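Local coordinates for ThiJ/PfpI family protein (PDB 4P5P) that probably has glyoxalase III activity as a DJ-1/PfpI family member with a flavodoxin-like fold and is considered a virulence factor, at residues D94-A99 against S116-I121; N125-A130 against D200-T205. All blocks are in the same frame, centred on the assembly; numbering follows the deposited sequence.

Interaction 1 (D94-A99 against S116-I121); sequences DAIIFA and SKVLDI
Ile96 and Phe98, two residues apart on strand 95-98, point toward helix 112-123 and meet Ile121, Val118 and Lys117 in a contact made by apolar packing. The Ile96 gamma methyl meets two helix residues: CG2 lies 3.9 Å from Ile121 CG1 and, more loosely, 4.4 Å from Val118 CG2. The other branch of Ile96 has CG1 anti to the backbone N (chi1 -171°) and CD1 extended beyond it (chi2 167°), which brings CD1 4.2 Å from Lys117 CB. The lysine chain then leads away, and its NZ is bonded to Asn113 one helical turn earlier.

The aromatic part is an edge contact. Val118 CG2 sits close to the plane of the Phe98 ring, 3.6 Å from CZ and equally near CE2, so the valine methyl abuts the rim and does not cover a face. Polar groups contribute little across the interface, and the buried Ala95 N has no hydrogen-bond partner.

The helix packs against the sheet at an axis distance of 8.7 Å, with its direction turned 137° from that of the strand. Strand 95-98 lies between strands 2-8 and 127-130; Val118 and Ile121 also touch Ile128 of the latter, while Ile97 faces helix 212-222.

Interaction 2 (N125-A130 against D200-T205); sequences NGVIGA and DSKIIT
Ile128 and Ala130 pair in parallel with Ile203 and Thr205, the short strand axes 4.6 Å apart and inclined by 17°. Ile128 N donates to Lys202 O (2.9 Å), Ile128 O accepts from Ile204 N (2.7 Å), and Ala130 N reaches Ile204 O (2.9 Å), the ladder expected of parallel strands. CA-H...O contacts accompany it, among them Gly129 CA to Ile204 O at 3.1 Å.

Among the side chains, Lys202 contributes most. It is the third residue of a type I' turn from Asp200 to Ile203, and its chain, extended beyond CG, crosses the Asn125 side chain at about a right angle. Lys202 NZ donates to Asn125 O over 2.8 Å, with a C=O...N angle of 175°, while Lys202 CD passes 3.5 Å from Asn125 OD1. Asn125 has positive phi as the C-prime residue of the Schellman motif ending helix 112-123, so the lysine charge lies by the helix terminus, where it would be expected to interact favourably with the helix dipole. Two waters lie at this polar end, one within reach of Ser201 O and Asn125 OD1, the other of Ser201 O and Gly126 O.

Farther in, apolar packing takes over: Val127 CG1 meets Ile204 CD1 at 3.8 Å, beside helix 212-222. On the other face, Ile128 and Ile203 both touch Tyr122 of helix 112-123. Strand 203-206 is flanked in turn by antiparallel strand 197-200.

Interactions 1 and 2 share the central sheet of the flavodoxin-like fold and follow one another along the chain, helix 112-123 leading through the turn at Asn125 into strand 127-130. Strand 127-130 lies beside strand 95-98, with Phe98 N probably bonded to Gly129 O, and Ile121 O probably accepts from Gly126 N as the helix closes. Interaction 1 is a buried helix-on-sheet contact, made by branched aliphatic groups and an aromatic edge. Interaction 2 is strand pairing within the sheet, held chiefly by backbone bonds; its strand portion is buried, but its Asn125-Lys202 end reaches the surface, where charge and water enter.

Interaction 1 (D94-A99 against S116-I121)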
ATOM      1  N   ASP A  94       1.190  15.404   2.344  1.00 16.48           N
ATOM      2  CA  ASP A  94       2.572  15.314   2.805  1.00 17.14           C
ATOM      3  C   ASP A  94       3.118  13.904   2.668  1.00 15.81           C
ATOM      4  O   ASP A  94       4.322  13.664   2.789  1.00 15.74           O
ATOM      5  CB  ASP A  94       2.640  15.751   4.264  1.00 17.83           C
ATOM      6  CG  ASP A  94       2.053  17.119   4.473  1.00 19.27           C
ATOM      7  OD1 ASP A  94       2.501  18.043   3.768  1.00 22.26           O
ATOM      8  OD2 ASP A  94       1.126  17.268   5.298  1.00 18.22           O
ATOM      9  N   ALA A  95       2.217  12.959   2.431  1.00 14.04           N
ATOM     10  CA  ALA A  95       2.596  11.562   2.327  1.00 13.97           C
ATOM     11  C   ALA A  95       1.557  10.813   1.515  1.00 12.25           C
ATOM     12  O   ALA A  95       0.382  11.183   1.520  1.00 12.57           O
ATOM     13  CB  ALA A  95       2.731  10.943   3.705  1.00 14.86           C
ATOM     14  N   ILE A  96       1.995   9.752   0.844  1.00 11.54           N
ATOM     15  CA  ILE A  96       1.105   8.855   0.129  1.00 11.99           C
ATOM     16  C   ILE A  96       1.468   7.435   0.567  1.00 10.98           C
ATOM     17  O   ILE A  96       2.653   7.048   0.550  1.00 12.44           O
ATOM     18  CB  ILE A  96       1.190   9.060  -1.416  1.00 12.01           C
ATOM     19  CG1 ILE A  96       0.092   8.258  -2.133  1.00 11.64           C
ATOM     20  CG2 ILE A  96       2.572   8.741  -1.971  1.00 12.76           C
ATOM     21  CD1 ILE A  96      -0.100   8.641  -3.602  1.00 12.69           C
ATOM     22  N   ILE A  97       0.455   6.695   0.996  1.00  9.75           N
ATOM     23  CA  ILE A  97       0.613   5.368   1.600  1.00  9.66           C
ATOM     24  C   ILE A  97      -0.228   4.347   0.831  1.00 10.09           C
ATOM     25  O   ILE A  97      -1.430   4.525   0.714  1.00  9.83           O
ATOM     26  CB  ILE A  97       0.193   5.368   3.097  1.00 11.82           C
ATOM     27  CG1 ILE A  97       0.928   6.476   3.874  1.00 13.75           C
ATOM     28  CG2 ILE A  97       0.427   3.996   3.709  1.00 12.61           C
ATOM     29  CD1 ILE A  97       2.431   6.425   3.803  1.00 17.12           C
ATOM     30  N   PHE A  98       0.402   3.278   0.345  1.00 10.11           N
ATOM     31  CA  PHE A  98      -0.278   2.224  -0.407  1.00 10.41           C
ATOM     32  C   PHE A  98      -0.514   0.970   0.427  1.00  9.25           C
ATOM     33  O   PHE A  98       0.430   0.298   0.822  1.00 11.17           O
ATOM     34  CB  PHE A  98       0.531   1.867  -1.641  1.00  9.52           C
ATOM     35  CG  PHE A  98       0.678   3.011  -2.586  1.00  8.94           C
ATOM     36  CD1 PHE A  98      -0.315   3.283  -3.502  1.00  8.48           C
ATOM     37  CD2 PHE A  98       1.790   3.831  -2.553  1.00 10.29           C
ATOM     38  CE1 PHE A  98      -0.212   4.357  -4.355  1.00 10.19           C
ATOM     39  CE2 PHE A  98       1.903   4.914  -3.420  1.00 11.39           C
ATOM     40  CZ  PHE A  98       0.899   5.166  -4.323  1.00 10.89           C
ATOM     41  N   ALA A  99      -1.783   0.670   0.681  1.00  9.11           N
ATOM     42  CA  ALA A  99      -2.176  -0.531   1.399  1.00  9.76           C
ATOM     43  C   ALA A  99      -2.047  -1.736   0.467  1.00  9.54           C
ATOM     44  O   ALA A  99      -2.001  -1.577  -0.746  1.00 10.16           O
ATOM     45  CB  ALA A  99      -3.606  -0.392   1.906  1.00 10.81           C
ATOM     46  N   SER A 116       2.468   9.458 -11.401  1.00 12.55           N
ATOM     47  CA  SER A 116       2.634  10.908 -11.329  1.00 12.38           C
ATOM     48  C   SER A 116       2.526  11.426  -9.889  1.00 12.36           C
ATOM     49  O   SER A 116       3.270  12.328  -9.496  1.00 13.83           O
ATOM     50  CB  SER A 116       1.621  11.631 -12.231  1.00 12.05           C
ATOM     51  OG  SER A 116       0.285  11.368 -11.880  1.00 13.51           O
ATOM     52  N   LYS A 117       1.657  10.832  -9.076  1.00 12.30           N
ATOM     53  CA  LYS A 117       1.475  11.362  -7.730  1.00 12.18           C
ATOM     54  C   LYS A 117       2.617  10.961  -6.809  1.00 11.75           C
ATOM     55  O   LYS A 117       3.015  11.748  -5.942  1.00 11.93           O
ATOM     56  CB  LYS A 117       0.119  10.923  -7.164  1.00 13.79           C
ATOM     57  CG  LYS A 117      -1.025  11.631  -7.902  1.00 15.47           C
ATOM     58  CD  LYS A 117      -2.417  11.154  -7.508  1.00 16.23           C
ATOM     59  CE  LYS A 117      -3.513  12.097  -8.036  1.00 16.51           C
ATOM     60  NZ  LYS A 117      -3.438  12.359  -9.505  1.00 18.27           N
ATOM     61  N   VAL A 118       3.151   9.759  -6.994  1.00 12.03           N
ATOM     62  CA  VAL A 118       4.339   9.358  -6.219  1.00 12.19           C
ATOM     63  C   VAL A 118       5.501  10.282  -6.585  1.00 13.70           C
ATOM     64  O   VAL A 118       6.215  10.740  -5.693  1.00 13.57           O
ATOM     65  CB  VAL A 118       4.713   7.879  -6.453  1.00 12.10           C
ATOM     66  CG1 VAL A 118       6.072   7.544  -5.817  1.00 13.34           C
ATOM     67  CG2 VAL A 118       3.649   6.961  -5.858  1.00 13.25           C
ATOM     68  N   LEU A 119       5.677  10.584  -7.880  1.00 14.84           N
ATOM     69  CA  LEU A 119       6.708  11.545  -8.295  1.00 15.55           C
ATOM     70  C   LEU A 119       6.549  12.894  -7.618  1.00 16.65           C
ATOM     71  O   LEU A 119       7.531  13.513  -7.218  1.00 17.31           O
ATOM     72  CB  LEU A 119       6.689  11.767  -9.815  1.00 15.75           C
ATOM     73  CG  LEU A 119       7.307  10.674 -10.652  1.00 17.50           C
ATOM     74  CD1 LEU A 119       7.018  10.973 -12.107  1.00 17.32           C
ATOM     75  CD2 LEU A 119       8.823  10.572 -10.407  1.00 18.73           C
ATOM     76  N   ASP A 120       5.316  13.365  -7.502  1.00 15.77           N
ATOM     77  CA  ASP A 120       5.091  14.661  -6.894  1.00 15.97           C
ATOM     78  C   ASP A 120       5.519  14.658  -5.422  1.00 15.86           C
ATOM     79  O   ASP A 120       6.220  15.560  -4.965  1.00 17.22           O
ATOM     80  CB  ASP A 120       3.619  15.061  -7.033  1.00 17.12           C
ATOM     81  CG  ASP A 120       3.363  16.489  -6.604  1.00 20.94           C
ATOM     82  OD1 ASP A 120       3.320  16.727  -5.378  1.00 22.48           O
ATOM     83  OD2 ASP A 120       3.205  17.363  -7.492  1.00 22.66           O
ATOM     84  N   ILE A 121       5.111  13.634  -4.684  1.00 15.28           N
ATOM     85  CA  ILE A 121       5.499  13.512  -3.283  1.00 15.75           C
ATOM     86  C   ILE A 121       7.023  13.353  -3.136  1.00 17.00           C
ATOM     87  O   ILE A 121       7.661  13.996  -2.287  1.00 17.28           O
ATOM     88  CB  ILE A 121       4.780  12.322  -2.627  1.00 14.74           C
ATOM     89  CG1 ILE A 121       3.257  12.524  -2.647  1.00 14.73           C
ATOM     90  CG2 ILE A 121       5.273  12.126  -1.199  1.00 15.31           C
ATOM     91  CD1 ILE A 121       2.765  13.712  -1.842  1.00 17.19           C
TER

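Interaction 2 (N125-A130 against D200-T205)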
ATOM      1  N   ASN A 125      10.351  15.525  -1.328  1.00 22.76           N
ATOM      2  CA  ASN A 125      10.893  14.687  -0.262  1.00 23.51           C
ATOM      3  C   ASN A 125       9.851  14.392   0.819  1.00 21.93           C
ATOM      4  O   ASN A 125      10.149  14.379   2.019  1.00 23.19           O
ATOM      5  CB  ASN A 125      12.129  15.350   0.359  1.00 27.59           C
ATOM      6  CG  ASN A 125      12.947  14.388   1.212  1.00 31.60           C
ATOM      7  OD1 ASN A 125      13.104  13.210   0.876  1.00 33.54           O
ATOM      8  ND2 ASN A 125      13.465  14.884   2.331  1.00 33.14           N
ATOM      9  N   GLY A 126       8.620  14.145   0.377  1.00 18.95           N
ATOM     10  CA  GLY A 126       7.569  13.705   1.268  1.00 17.46           C
ATOM     11  C   GLY A 126       7.710  12.219   1.491  1.00 16.54           C
ATOM     12  O   GLY A 126       8.609  11.583   0.947  1.00 17.65           O
ATOM     13  N   VAL A 127       6.809  11.656   2.282  1.00 15.33           N
ATOM     14  CA  VAL A 127       6.876  10.242   2.621  1.00 14.21           C
ATOM     15  C   VAL A 127       6.075   9.409   1.644  1.00 12.33           C
ATOM     16  O   VAL A 127       4.927   9.712   1.363  1.00 13.35           O
ATOM     17  CB  VAL A 127       6.367   9.998   4.050  1.00 14.80           C
ATOM     18  CG1 VAL A 127       6.310   8.510   4.375  1.00 16.08           C
ATOM     19  CG2 VAL A 127       7.255  10.738   5.035  1.00 15.51           C
ATOM     20  N   ILE A 128       6.705   8.352   1.144  1.00 12.27           N
ATOM     21  CA  ILE A 128       6.085   7.357   0.284  1.00 13.06           C
ATOM     22  C   ILE A 128       6.108   6.029   1.014  1.00 12.41           C
ATOM     23  O   ILE A 128       7.181   5.512   1.305  1.00 14.02           O
ATOM     24  CB  ILE A 128       6.822   7.227  -1.056  1.00 12.85           C
ATOM     25  CG1 ILE A 128       6.698   8.523  -1.839  1.00 13.11           C
ATOM     26  CG2 ILE A 128       6.254   6.092  -1.893  1.00 13.30           C
ATOM     27  CD1 ILE A 128       7.841   8.755  -2.751  1.00 15.25           C
ATOM     28  N   GLY A 129       4.938   5.492   1.331  1.00 12.02           N
ATOM     29  CA  GLY A 129       4.842   4.234   2.046  1.00 10.88           C
ATOM     30  C   GLY A 129       4.099   3.168   1.263  1.00 11.14           C
ATOM     31  O   GLY A 129       3.151   3.479   0.549  1.00 12.20           O
ATOM     32  N   ALA A 130       4.523   1.911   1.367  1.00 10.61           N
ATOM     33  CA  ALA A 130       3.774   0.812   0.753  1.00 10.80           C
ATOM     34  C   ALA A 130       3.999  -0.468   1.535  1.00 12.07           C
ATOM     35  O   ALA A 130       5.112  -0.720   1.981  1.00 11.45           O
ATOM     36  CB  ALA A 130       4.167   0.623  -0.702  1.00 11.01           C
ATOM     37  N   ASP A 200      14.275   4.115   3.091  1.00 16.99           N
ATOM     38  CA  ASP A 200      15.362   4.625   2.269  1.00 16.68           C
ATOM     39  C   ASP A 200      14.863   5.863   1.543  1.00 17.33           C
ATOM     40  O   ASP A 200      13.947   5.775   0.731  1.00 17.85           O
ATOM     41  CB  ASP A 200      15.824   3.555   1.273  1.00 17.69           C
ATOM     42  CG  ASP A 200      17.133   3.894   0.608  1.00 19.71           C
ATOM     43  OD1 ASP A 200      17.444   5.093   0.462  1.00 21.85           O
ATOM     44  OD2 ASP A 200      17.851   2.967   0.213  1.00 20.64           O
ATOM     45  N   SER A 201      15.449   7.014   1.851  1.00 18.21           N
ATOM     46  CA  SER A 201      15.077   8.266   1.195  1.00 17.88           C
ATOM     47  C   SER A 201      13.583   8.587   1.336  1.00 16.36           C
ATOM     48  O   SER A 201      12.966   9.099   0.405  1.00 17.04           O
ATOM     49  CB  SER A 201      15.461   8.205  -0.284  1.00 19.33           C
ATOM     50  OG  SER A 201      16.823   7.832  -0.427  1.00 23.45           O
ATOM     51  N   LYS A 202      13.031   8.279   2.510  1.00 15.66           N
ATOM     52  CA  LYS A 202      11.621   8.484   2.853  1.00 16.03           C
ATOM     53  C   LYS A 202      10.681   7.628   2.006  1.00 14.61           C
ATOM     54  O   LYS A 202       9.477   7.867   1.970  1.00 15.67           O
ATOM     55  CB  LYS A 202      11.246   9.962   2.747  1.00 18.92           C
ATOM     56  CG  LYS A 202      11.865  10.833   3.839  1.00 21.48           C
ATOM     57  CD  LYS A 202      11.277  12.221   3.752  1.00 25.43           C
ATOM     58  CE  LYS A 202      11.690  13.115   4.878  1.00 29.37           C
ATOM     59  NZ  LYS A 202      11.038  14.449   4.715  1.00 31.20           N
ATOM     60  N   ILE A 203      11.233   6.598   1.368  1.00 13.08           N
ATOM     61  CA  ILE A 203      10.440   5.523   0.798  1.00 14.16           C
ATOM     62  C   ILE A 203      10.428   4.403   1.829  1.00 13.86           C
ATOM     63  O   ILE A 203      11.465   3.800   2.108  1.00 14.09           O
ATOM     64  CB  ILE A 203      11.011   5.019  -0.535  1.00 15.00           C
ATOM     65  CG1 ILE A 203      10.998   6.150  -1.565  1.00 15.24           C
ATOM     66  CG2 ILE A 203      10.204   3.811  -1.031  1.00 16.78           C
ATOM     67  CD1 ILE A 203      11.761   5.838  -2.847  1.00 16.67           C
ATOM     68  N   ILE A 204       9.258   4.139   2.390  1.00 13.32           N
ATOM     69  CA  ILE A 204       9.099   3.211   3.488  1.00 13.32           C
ATOM     70  C   ILE A 204       8.295   2.023   2.997  1.00 13.69           C
ATOM     71  O   ILE A 204       7.159   2.181   2.560  1.00 14.41           O
ATOM     72  CB  ILE A 204       8.399   3.876   4.686  1.00 14.65           C
ATOM     73  CG1 ILE A 204       9.245   5.062   5.165  1.00 16.19           C
ATOM     74  CG2 ILE A 204       8.195   2.866   5.808  1.00 14.65           C
ATOM     75  CD1 ILE A 204       8.541   5.961   6.153  1.00 17.79           C
ATOM     76  N   THR A 205       8.884   0.841   3.051  1.00 13.31           N
ATOM     77  CA  THR A 205       8.198  -0.363   2.618  1.00 12.84           C
ATOM     78  C   THR A 205       8.141  -1.387   3.753  1.00 13.62           C
ATOM     79  O   THR A 205       8.966  -1.379   4.669  1.00 14.20           O
ATOM     80  CB  THR A 205       8.866  -0.988   1.365  1.00 12.91           C
ATOM     81  OG1 THR A 205      10.266  -1.181   1.590  1.00 12.24           O
ATOM     82  CG2 THR A 205       8.712  -0.083   0.139  1.00 12.51           C
TER
HETATM   83  O   HOH W   1      12.908  11.720  -1.326  1.00 36.88           O
HETATM   84  O   HOH W   2      10.528  10.477  -0.702  1.00 30.93           O